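Local coordinates for DegV family protein (Streptococcus agalactiae, PDB 3LUP) that binds a long-chain fatty acid, elaidic acid in this crystal, and may take part in lipid transport or fatty acid metabolism, at residues Ala7-Thr12 against Tyr27-Pro32; Thr64-Leu69 against Ser97-Asn102; Asp11-Leu16 against Leu90-Gly95. All coordinates share one frame; numbering follows the deposited sequence.

Contact 1: Ala7-Thr12 against Tyr27-Pro32; sequences ALITDT and YVLDIP
Ile9, Thr10 and Asp11 run beside Tyr27, Val28 and Leu29 as two parallel strands whose axes come within 4.3 Å at an angle of 28°. They form one side of the four-stranded parallel sheet of this DegV-family fold, with 26-29 as an outermost strand and 6-11 inside it. Backbone bonds alternate: Tyr27 N gives to Leu8 O, Thr10 N to Tyr27 O, and Leu29 N to Thr10 O.

Ile9, Tyr27 and Leu29 share one face, where helix 69-81 lies over Ile9 and Tyr27. Ile9 uses both branches: its CG1 lies 3.9 Å from Tyr27 CB, while its CG2, anti to the backbone N, meets Leu29 CD1 at 3.8 Å. Branched aliphatic chains suit this buried face, and tyrosine suits its border because the partly exposed ring can carry its hydroxyl out to Tyr84 OH. Asp11 ends this face, its carboxylate satisfied by Ser13 and Ile92 N.

Thr10 and Val28 stand side by side on the other face, CG2 to CG2 at 4.1 Å. Threonine offers this methyl to its neighbour while OG1, anti to the backbone N (chi1 -176°), bonds to Leu90 O.

Past the strands, Thr12 N makes only a weak bond to Leu29 O, and Ile31 comes across Asp11 with its CD1 3.7 Å from Asp11 OD1. Ile31 also touches the elaidic acid, so the segment after strand 26-29 reaches the lipid pocket. Thr12 spans the end of the contact: its CG2 packs 3.6 Å from Val28 CG1, and its OG1 takes a weak bond of 3.4 Å from Ile31 N.

Contact 2: Thr64-Leu69 against Ser97-Asn102; sequences TSQPSL and SGFWQN. With ELA (Elaidic acid), chain B.
Phe99 and Gln66 bury the most surface here, where the loop leading into helix 69-81 meets the first turn of helix 99-103. Both helices begin at an N-cap: Gly98 precedes Phe99, and Ser68 uses its OG to cap Glu71 N. The contact flanks the carboxylate end of the elaidic acid pocket in this DegV-family fold.

In Phe99, CG stands anti to the backbone N (chi1 -175°), on the side of the loop. Pro67 CG sits over the centre of one face of the Phe99 ring, 3.5 Å from the centroid, in a CH-pi contact. Proline suits this place because its ring offers a compact, rigid apolar surface to the aromatic. Leu69 adds CD2, 4.2 Å from Phe99 CE2, and also reaches the helix backbone near Asn102 O.

Gln66 combines two kinds of contact. Its aliphatic part packs against the root of the phenylalanine, CG to Phe99 CB at 3.8 Å, and CG also passes 3.7 Å from Ser97 OG. Beyond CG the chain is extended and carries the amide to Asn102, one turn into the helix. There Asn102 ND2 donates to Gln66 OE1 at 3.0 Å, approaching at a C=O...N angle of 111° and 19° out of the carbonyl plane. The two amide planes are nearly parallel, although the side chains cross at about a right angle.

Thr64, Ser65, Gln66 and Ser97 line the lipid pocket by contact, and the elaidic acid is hydrogen-bonded to Arg175 NH2. On the helix side Ser97 OG lies 3.2 Å from C4 of the elaidic acid, close to the start of its hydrocarbon chain.

Contact 3: Asp11-Leu16 against Leu90-Gly95; sequences DTSAYL and LFIAAG
Asp11 reaches Phe91 and Ile92 with its carboxylate, joining the loops that follow two neighbouring parallel strands, 6-11 and 86-89, at their C-terminal ends. In alpha/beta folds this edge of the sheet commonly borders the binding site, and here Ile92 touches the elaidic acid.

CB of the aspartate packs near Leu29 O and Ile31 CD1, on the side of the edge strand. CG lies between the backbone N and the carbonyl carbon (chi1 51°) and is 3.8 Å from Ile92 N. The two oxygens divide the work. OD2 crosses to the other loop, where its syn lone pair accepts from Ile92 N at 3.0 Å in a nearly straight bond of 164°. Asp11 OD2 also lies 3.2 Å from Phe91 CB and, near the ring plane, at the ring's edge beside Phe91 CD1 (3.6 Å). It is 3.5 Å from Ile92 CG2.

OD1 stays with its own segment. Ser13 N gives to the anti lone pair of Asp11 OD1 at 3.1 Å, making an Asx turn. Ser13 OG donates to Asp11 OD1 at 2.7 Å on the syn side, 21° out of the carboxylate plane. Asp11 also starts a type I turn, closed by Ala14 N bonding to Asp11 O. Serine fits this turn because its small side chain brings a hydroxyl back to the carboxylate; that hydroxyl is also bonded to Thr123. Facing the other loop, Ser13 OG is 3.7 Å from Ile92 CD1. The Phe91 ring meets that of Phe99 edge-to-face.

The aspartate is buried, yet its own turn supplies an N-H and a hydroxyl to OD1, and the other loop a backbone N-H to OD2. Such surroundings would be expected to favour the ionised carboxylate. The three bonds should fix its rotation, while the single Ile92 N bond, with packing, joins the loops.

From the N terminus, strand 6-11 and the turn after it provide the first partners of two contacts. Contact 1 closes the short connection to 27-32 and sets the edge strand in the parallel sheet. Contact 3 starts from the same part of the chain, sharing Asp11 and Thr12, but closes a far longer loop at 90-95, after strand 86-89. Contact 2 opens at 64-69, once contact 1 is complete, and closes at 97-102, so its loop crosses that of contact 3. Together they tie the C-terminal ends of three strands to the starts of helices 69-81 and 99-103, beside the lipid; Pro32 and Ser65 join contacts 1 and 2 directly.

Contact 1: Ala7-Thr12 against Tyr27-Pro32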
loop_
_atom_site.group_PDB
_atom_site.type_symbol
_atom_site.label_atom_id
_atom_site.label_comp_id
_atom_site.label_asym_id
_atom_site.label_seq_id
_atom_site.Cartn_x
_atom_site.Cartn_y
_atom_site.Cartn_z
ATOM N N ALA A 7 19.641 2.997 5.034
ATOM C CA ALA A 7 19.048 2.244 3.948
ATOM C C ALA A 7 17.539 2.250 4.093
ATOM O O ALA A 7 17.001 2.273 5.219
ATOM C CB ALA A 7 19.563 0.849 3.932
ATOM N N LEU A 8 16.856 2.231 2.955
ATOM C CA LEU A 8 15.419 2.083 2.969
ATOM C C LEU A 8 14.932 0.806 2.323
ATOM O O LEU A 8 15.218 0.530 1.152
ATOM C CB LEU A 8 14.711 3.316 2.389
ATOM C CG LEU A 8 14.260 4.157 3.581
ATOM C CD1 LEU A 8 15.230 5.296 3.816
ATOM C CD2 LEU A 8 12.833 4.646 3.441
ATOM N N ILE A 9 14.201 0.016 3.108
ATOM C CA ILE A 9 13.635 -1.218 2.580
ATOM C C ILE A 9 12.105 -1.190 2.561
ATOM O O ILE A 9 11.437 -0.739 3.519
ATOM C CB ILE A 9 14.165 -2.494 3.295
ATOM C CG1 ILE A 9 15.681 -2.596 3.178
ATOM C CG2 ILE A 9 13.617 -3.741 2.649
ATOM C CD1 ILE A 9 16.441 -1.859 4.233
ATOM N N THR A 10 11.579 -1.667 1.436
ATOM C CA THR A 10 10.158 -1.746 1.208
ATOM C C THR A 10 9.858 -2.968 0.362
ATOM O O THR A 10 10.756 -3.739 0.066
ATOM C CB THR A 10 9.623 -0.460 0.536
ATOM O OG1 THR A 10 8.193 -0.554 0.424
ATOM C CG2 THR A 10 10.244 -0.256 -0.837
ATOM N N ASP A 11 8.600 -3.151 -0.012
ATOM C CA ASP A 11 8.227 -4.271 -0.849
ATOM C C ASP A 11 7.522 -3.735 -2.078
ATOM O O ASP A 11 7.245 -2.552 -2.165
ATOM C CB ASP A 11 7.366 -5.275 -0.075
ATOM C CG ASP A 11 6.189 -4.614 0.637
ATOM O OD1 ASP A 11 5.354 -3.960 -0.053
ATOM O OD2 ASP A 11 6.114 -4.749 1.890
ATOM N N THR A 12 7.255 -4.606 -3.038
ATOM C CA THR A 12 6.701 -4.186 -4.317
ATOM C C THR A 12 5.228 -3.741 -4.252
ATOM O O THR A 12 4.691 -3.270 -5.256
ATOM C CB THR A 12 6.864 -5.266 -5.387
ATOM O OG1 THR A 12 6.145 -6.427 -4.979
ATOM C CG2 THR A 12 8.327 -5.618 -5.574
ATOM N N TYR A 27 15.824 -0.292 -1.238
ATOM C CA TYR A 27 15.771 -1.720 -1.559
ATOM C C TYR A 27 14.331 -2.238 -1.512
ATOM O O TYR A 27 13.577 -1.925 -0.580
ATOM C CB TYR A 27 16.703 -2.504 -0.635
ATOM C CG TYR A 27 18.126 -2.004 -0.724
ATOM C CD1 TYR A 27 19.055 -2.636 -1.551
ATOM C CD2 TYR A 27 18.535 -0.863 -0.006
ATOM C CE1 TYR A 27 20.367 -2.161 -1.655
ATOM C CE2 TYR A 27 19.837 -0.372 -0.103
ATOM C CZ TYR A 27 20.748 -1.027 -0.931
ATOM O OH TYR A 27 22.040 -0.556 -1.026
ATOM N N VAL A 28 13.948 -3.003 -2.534
ATOM C CA VAL A 28 12.565 -3.448 -2.697
ATOM C C VAL A 28 12.488 -4.957 -2.736
ATOM O O VAL A 28 12.995 -5.586 -3.671
ATOM C CB VAL A 28 11.894 -2.921 -4.007
ATOM C CG1 VAL A 28 10.416 -3.172 -3.937
ATOM C CG2 VAL A 28 12.156 -1.445 -4.238
ATOM N N LEU A 29 11.832 -5.521 -1.728
ATOM C CA LEU A 29 11.563 -6.958 -1.650
ATOM C C LEU A 29 10.386 -7.337 -2.541
ATOM O O LEU A 29 9.381 -6.626 -2.555
ATOM C CB LEU A 29 11.213 -7.337 -0.210
ATOM C CG LEU A 29 12.290 -7.672 0.814
ATOM C CD1 LEU A 29 13.564 -6.907 0.564
ATOM C CD2 LEU A 29 11.771 -7.417 2.226
ATOM N N ASP A 30 10.493 -8.462 -3.252
ATOM C CA ASP A 30 9.403 -8.935 -4.112
ATOM C C ASP A 30 8.315 -9.711 -3.379
ATOM O O ASP A 30 8.595 -10.512 -2.487
ATOM C CB ASP A 30 9.944 -9.778 -5.266
ATOM C CG ASP A 30 10.911 -9.004 -6.150
ATOM O OD1 ASP A 30 10.709 -7.784 -6.370
ATOM O OD2 ASP A 30 11.891 -9.624 -6.619
ATOM N N ILE A 31 7.068 -9.458 -3.767
ATOM C CA ILE A 31 5.910 -10.220 -3.272
ATOM C C ILE A 31 5.403 -11.184 -4.340
ATOM O O ILE A 31 4.965 -10.757 -5.402
ATOM C CB ILE A 31 4.749 -9.293 -2.799
ATOM C CG1 ILE A 31 5.252 -8.331 -1.706
ATOM C CG2 ILE A 31 3.544 -10.135 -2.334
ATOM C CD1 ILE A 31 4.252 -7.315 -1.214
ATOM N N PRO A 32 5.483 -12.491 -4.067
ATOM C CA PRO A 32 4.999 -13.489 -5.015
ATOM C C PRO A 32 3.471 -13.539 -5.137
ATOM O O PRO A 32 2.752 -13.331 -4.158
ATOM C CB PRO A 32 5.522 -14.807 -4.430
ATOM C CG PRO A 32 6.654 -14.412 -3.517
ATOM C CD PRO A 32 6.184 -13.115 -2.929
#

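Contact 2: Thr64-Leu69 against Ser97-Asn102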
loop_
_atom_site.group_PDB
_atom_site.type_symbol
_atom_site.label_atom_id
_atom_site.label_comp_id
_atom_site.label_asym_id
_atom_site.label_seq_id
_atom_site.Cartn_x
_atom_site.Cartn_y
_atom_site.Cartn_z
ATOM N N THR A 64 -1.453 -14.424 -2.636
ATOM C CA THR A 64 -0.109 -13.895 -2.537
ATOM C C THR A 64 0.569 -14.535 -1.333
ATOM O O THR A 64 -0.082 -15.208 -0.517
ATOM C CB THR A 64 -0.087 -12.363 -2.406
ATOM O OG1 THR A 64 -0.850 -11.981 -1.268
ATOM C CG2 THR A 64 -0.678 -11.701 -3.654
ATOM N N SER A 65 1.883 -14.352 -1.242
ATOM C CA SER A 65 2.631 -14.791 -0.079
ATOM C C SER A 65 3.519 -13.653 0.356
ATOM O O SER A 65 3.822 -12.768 -0.440
ATOM C CB SER A 65 3.468 -16.019 -0.400
ATOM O OG SER A 65 4.426 -15.674 -1.375
ATOM N N GLN A 66 3.912 -13.682 1.629
ATOM C CA GLN A 66 4.806 -12.693 2.215
ATOM C C GLN A 66 6.116 -12.671 1.442
ATOM O O GLN A 66 6.510 -13.694 0.877
ATOM C CB GLN A 66 5.080 -13.049 3.677
ATOM C CG GLN A 66 3.879 -12.892 4.590
ATOM C CD GLN A 66 4.056 -13.572 5.935
ATOM O OE1 GLN A 66 5.093 -13.429 6.604
ATOM N NE2 GLN A 66 3.037 -14.308 6.348
ATOM N N PRO A 67 6.788 -11.506 1.381
ATOM C CA PRO A 67 8.149 -11.530 0.835
ATOM C C PRO A 67 9.032 -12.467 1.658
ATOM O O PRO A 67 8.672 -12.819 2.779
ATOM C CB PRO A 67 8.626 -10.074 0.953
ATOM C CG PRO A 67 7.522 -9.316 1.572
ATOM C CD PRO A 67 6.275 -10.138 1.533
ATOM N N SER A 68 10.155 -12.889 1.088
ATOM C CA SER A 68 11.054 -13.844 1.746
ATOM C C SER A 68 11.758 -13.273 3.007
ATOM O O SER A 68 12.441 -12.240 2.945
ATOM C CB SER A 68 12.071 -14.369 0.723
ATOM O OG SER A 68 13.094 -15.132 1.338
ATOM N N LEU A 69 11.579 -13.942 4.145
ATOM C CA LEU A 69 12.327 -13.605 5.352
ATOM C C LEU A 69 13.815 -13.761 5.088
ATOM O O LEU A 69 14.620 -12.946 5.535
ATOM C CB LEU A 69 11.939 -14.506 6.525
ATOM C CG LEU A 69 10.535 -14.400 7.125
ATOM C CD1 LEU A 69 10.311 -15.505 8.150
ATOM C CD2 LEU A 69 10.289 -13.018 7.729
ATOM N N SER A 97 -1.363 -8.730 6.235
ATOM C CA SER A 97 -0.234 -9.622 5.986
ATOM C C SER A 97 0.541 -9.726 7.281
ATOM O O SER A 97 0.793 -8.707 7.936
ATOM C CB SER A 97 0.690 -9.049 4.909
ATOM O OG SER A 97 1.571 -10.037 4.440
ATOM N N GLY A 98 0.926 -10.950 7.646
ATOM C CA GLY A 98 1.689 -11.181 8.865
ATOM C C GLY A 98 3.175 -10.994 8.678
ATOM O O GLY A 98 3.969 -11.421 9.513
ATOM N N PHE A 99 3.559 -10.351 7.583
ATOM C CA PHE A 99 4.961 -10.112 7.282
ATOM C C PHE A 99 5.610 -9.192 8.304
ATOM O O PHE A 99 6.698 -9.481 8.805
ATOM C CB PHE A 99 5.116 -9.535 5.879
ATOM C CG PHE A 99 6.537 -9.370 5.459
ATOM C CD1 PHE A 99 7.040 -8.121 5.161
ATOM C CD2 PHE A 99 7.378 -10.465 5.379
ATOM C CE1 PHE A 99 8.374 -7.964 4.769
ATOM C CE2 PHE A 99 8.708 -10.321 4.999
ATOM C CZ PHE A 99 9.217 -9.067 4.696
ATOM N N TRP A 100 4.933 -8.087 8.611
ATOM C CA TRP A 100 5.385 -7.159 9.640
ATOM C C TRP A 100 5.683 -7.856 10.979
ATOM O O TRP A 100 6.766 -7.699 11.548
ATOM C CB TRP A 100 4.375 -6.042 9.836
ATOM C CG TRP A 100 4.857 -5.061 10.824
ATOM C CD1 TRP A 100 5.655 -3.979 10.584
ATOM C CD2 TRP A 100 4.607 -5.073 12.235
ATOM N NE1 TRP A 100 5.914 -3.317 11.758
ATOM C CE2 TRP A 100 5.277 -3.962 12.785
ATOM C CE3 TRP A 100 3.867 -5.911 13.088
ATOM C CZ2 TRP A 100 5.244 -3.669 14.156
ATOM C CZ3 TRP A 100 3.831 -5.620 14.457
ATOM C CH2 TRP A 100 4.517 -4.512 14.973
ATOM N N GLN A 101 4.729 -8.632 11.483
ATOM C CA GLN A 101 4.948 -9.366 12.717
ATOM C C GLN A 101 6.055 -10.401 12.580
ATOM O O GLN A 101 6.819 -10.641 13.533
ATOM C CB GLN A 101 3.671 -10.034 13.187
ATOM C CG GLN A 101 3.702 -10.291 14.678
ATOM C CD GLN A 101 2.321 -10.292 15.318
ATOM O OE1 GLN A 101 1.969 -11.243 16.022
ATOM N NE2 GLN A 101 1.536 -9.222 15.093
ATOM N N ASN A 102 6.138 -11.005 11.396
ATOM C CA ASN A 102 7.104 -12.066 11.146
ATOM C C ASN A 102 8.552 -11.604 11.029
ATOM O O ASN A 102 9.464 -12.371 11.317
ATOM C CB ASN A 102 6.696 -12.906 9.934
ATOM C CG ASN A 102 5.662 -13.954 10.283
ATOM O OD1 ASN A 102 5.799 -14.655 11.277
ATOM N ND2 ASN A 102 4.621 -14.062 9.475
HETATM C CA ELA B . 0.237 -12.560 2.795
HETATM C C ELA B . -0.125 -14.039 2.969
HETATM O O ELA B . -1.035 -14.609 2.298
HETATM C C3 ELA B . 0.765 -12.210 1.406
HETATM C C4 ELA B . 1.390 -10.819 1.387
HETATM C C5 ELA B . 0.747 -9.891 0.337
HETATM C C6 ELA B . -0.514 -9.207 0.885
HETATM C C7 ELA B . -1.452 -8.561 -0.128
HETATM C C8 ELA B . -2.680 -7.988 0.590
HETATM C C9 ELA B . -3.158 -6.695 -0.058
HETATM C C10 ELA B . -4.469 -6.089 0.275
HETATM C C11 ELA B . -5.148 -5.179 -0.729
HETATM C C12 ELA B . -5.632 -3.874 -0.109
HETATM C C13 ELA B . -4.852 -2.658 -0.577
HETATM C C14 ELA B . -5.688 -1.386 -0.612
HETATM C C15 ELA B . -4.859 -0.228 -1.186
HETATM C C16 ELA B . -5.486 1.151 -0.970
HETATM C C17 ELA B . -4.596 2.030 -0.098
HETATM C C18 ELA B . -4.605 3.489 -0.540
HETATM O OXT ELA B . 0.493 -14.712 3.827
#

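Contact 3: Asp11-Leu16 against Leu90-Gly95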
loop_
_atom_site.group_PDB
_atom_site.type_symbol
_atom_site.label_atom_id
_atom_site.label_comp_id
_atom_site.label_asym_id
_atom_site.label_seq_id
_atom_site.Cartn_x
_atom_site.Cartn_y
_atom_site.Cartn_z
ATOM N N ASP A 11 8.600 -3.151 -0.012
ATOM C CA ASP A 11 8.227 -4.271 -0.849
ATOM C C ASP A 11 7.522 -3.735 -2.078
ATOM O O ASP A 11 7.245 -2.552 -2.165
ATOM C CB ASP A 11 7.366 -5.275 -0.075
ATOM C CG ASP A 11 6.189 -4.614 0.637
ATOM O OD1 ASP A 11 5.354 -3.960 -0.053
ATOM O OD2 ASP A 11 6.114 -4.749 1.890
ATOM N N THR A 12 7.255 -4.606 -3.038
ATOM C CA THR A 12 6.701 -4.186 -4.317
ATOM C C THR A 12 5.228 -3.741 -4.252
ATOM O O THR A 12 4.691 -3.270 -5.256
ATOM C CB THR A 12 6.864 -5.266 -5.387
ATOM O OG1 THR A 12 6.145 -6.427 -4.979
ATOM C CG2 THR A 12 8.327 -5.618 -5.574
ATOM N N SER A 13 4.592 -3.851 -3.084
ATOM C CA SER A 13 3.231 -3.340 -2.919
ATOM C C SER A 13 3.216 -1.823 -2.752
ATOM O O SER A 13 2.188 -1.185 -2.942
ATOM C CB SER A 13 2.517 -4.017 -1.744
ATOM O OG SER A 13 2.802 -3.372 -0.502
ATOM N N ALA A 14 4.355 -1.247 -2.384
ATOM C CA ALA A 14 4.492 0.212 -2.279
ATOM C C ALA A 14 4.549 0.819 -3.668
ATOM O O ALA A 14 5.253 0.312 -4.538
ATOM C CB ALA A 14 5.737 0.559 -1.519
ATOM N N TYR A 15 3.802 1.885 -3.898
ATOM C CA TYR A 15 3.904 2.565 -5.172
ATOM C C TYR A 15 4.861 3.727 -5.023
ATOM O O TYR A 15 4.554 4.727 -4.368
ATOM C CB TYR A 15 2.544 3.018 -5.681
ATOM C CG TYR A 15 2.620 3.588 -7.069
ATOM C CD1 TYR A 15 2.276 2.818 -8.174
ATOM C CD2 TYR A 15 3.057 4.898 -7.288
ATOM C CE1 TYR A 15 2.362 3.340 -9.464
ATOM C CE2 TYR A 15 3.147 5.419 -8.560
ATOM C CZ TYR A 15 2.795 4.636 -9.644
ATOM O OH TYR A 15 2.870 5.150 -10.914
ATOM N N LEU A 16 6.029 3.573 -5.633
ATOM C CA LEU A 16 7.150 4.502 -5.449
ATOM C C LEU A 16 7.108 5.696 -6.399
ATOM O O LEU A 16 7.037 5.509 -7.623
ATOM C CB LEU A 16 8.490 3.773 -5.586
ATOM C CG LEU A 16 8.813 2.729 -4.513
ATOM C CD1 LEU A 16 10.140 2.048 -4.809
ATOM C CD2 LEU A 16 8.804 3.306 -3.075
ATOM N N LEU A 90 9.879 -0.087 5.670
ATOM C CA LEU A 90 8.487 0.377 5.501
ATOM C C LEU A 90 7.691 -0.555 4.570
ATOM O O LEU A 90 7.618 -0.356 3.348
ATOM C CB LEU A 90 8.453 1.814 4.982
ATOM C CG LEU A 90 8.984 2.914 5.900
ATOM C CD1 LEU A 90 8.959 4.245 5.163
ATOM C CD2 LEU A 90 8.181 2.997 7.186
ATOM N N PHE A 91 7.107 -1.582 5.177
ATOM C CA PHE A 91 6.440 -2.632 4.438
ATOM C C PHE A 91 4.922 -2.553 4.564
ATOM O O PHE A 91 4.382 -1.830 5.421
ATOM C CB PHE A 91 6.923 -4.001 4.919
ATOM C CG PHE A 91 8.414 -4.140 4.942
ATOM C CD1 PHE A 91 9.129 -4.297 3.754
ATOM C CD2 PHE A 91 9.104 -4.109 6.153
ATOM C CE1 PHE A 91 10.507 -4.405 3.766
ATOM C CE2 PHE A 91 10.475 -4.231 6.187
ATOM C CZ PHE A 91 11.191 -4.375 4.987
ATOM N N ILE A 92 4.259 -3.307 3.686
ATOM C CA ILE A 92 2.825 -3.581 3.732
ATOM C C ILE A 92 2.231 -3.690 5.171
ATOM O O ILE A 92 2.852 -4.259 6.084
ATOM C CB ILE A 92 2.539 -4.850 2.870
ATOM C CG1 ILE A 92 1.047 -5.104 2.697
ATOM C CG2 ILE A 92 3.228 -6.085 3.443
ATOM C CD1 ILE A 92 0.703 -5.784 1.375
ATOM N N ALA A 93 1.039 -3.113 5.357
ATOM C CA ALA A 93 0.280 -3.152 6.624
ATOM C C ALA A 93 0.275 -4.485 7.375
ATOM O O ALA A 93 -0.047 -5.523 6.803
ATOM C CB ALA A 93 -1.162 -2.734 6.351
ATOM N N ALA A 94 0.593 -4.446 8.666
ATOM C CA ALA A 94 0.432 -5.601 9.583
ATOM C C ALA A 94 -0.959 -6.253 9.523
ATOM O O ALA A 94 -1.087 -7.460 9.697
ATOM C CB ALA A 94 0.739 -5.177 11.028
ATOM N N GLY A 95 -1.995 -5.439 9.284
ATOM C CA GLY A 95 -3.386 -5.897 9.253
ATOM C C GLY A 95 -3.830 -6.601 7.978
ATOM O O GLY A 95 -4.971 -7.061 7.882
#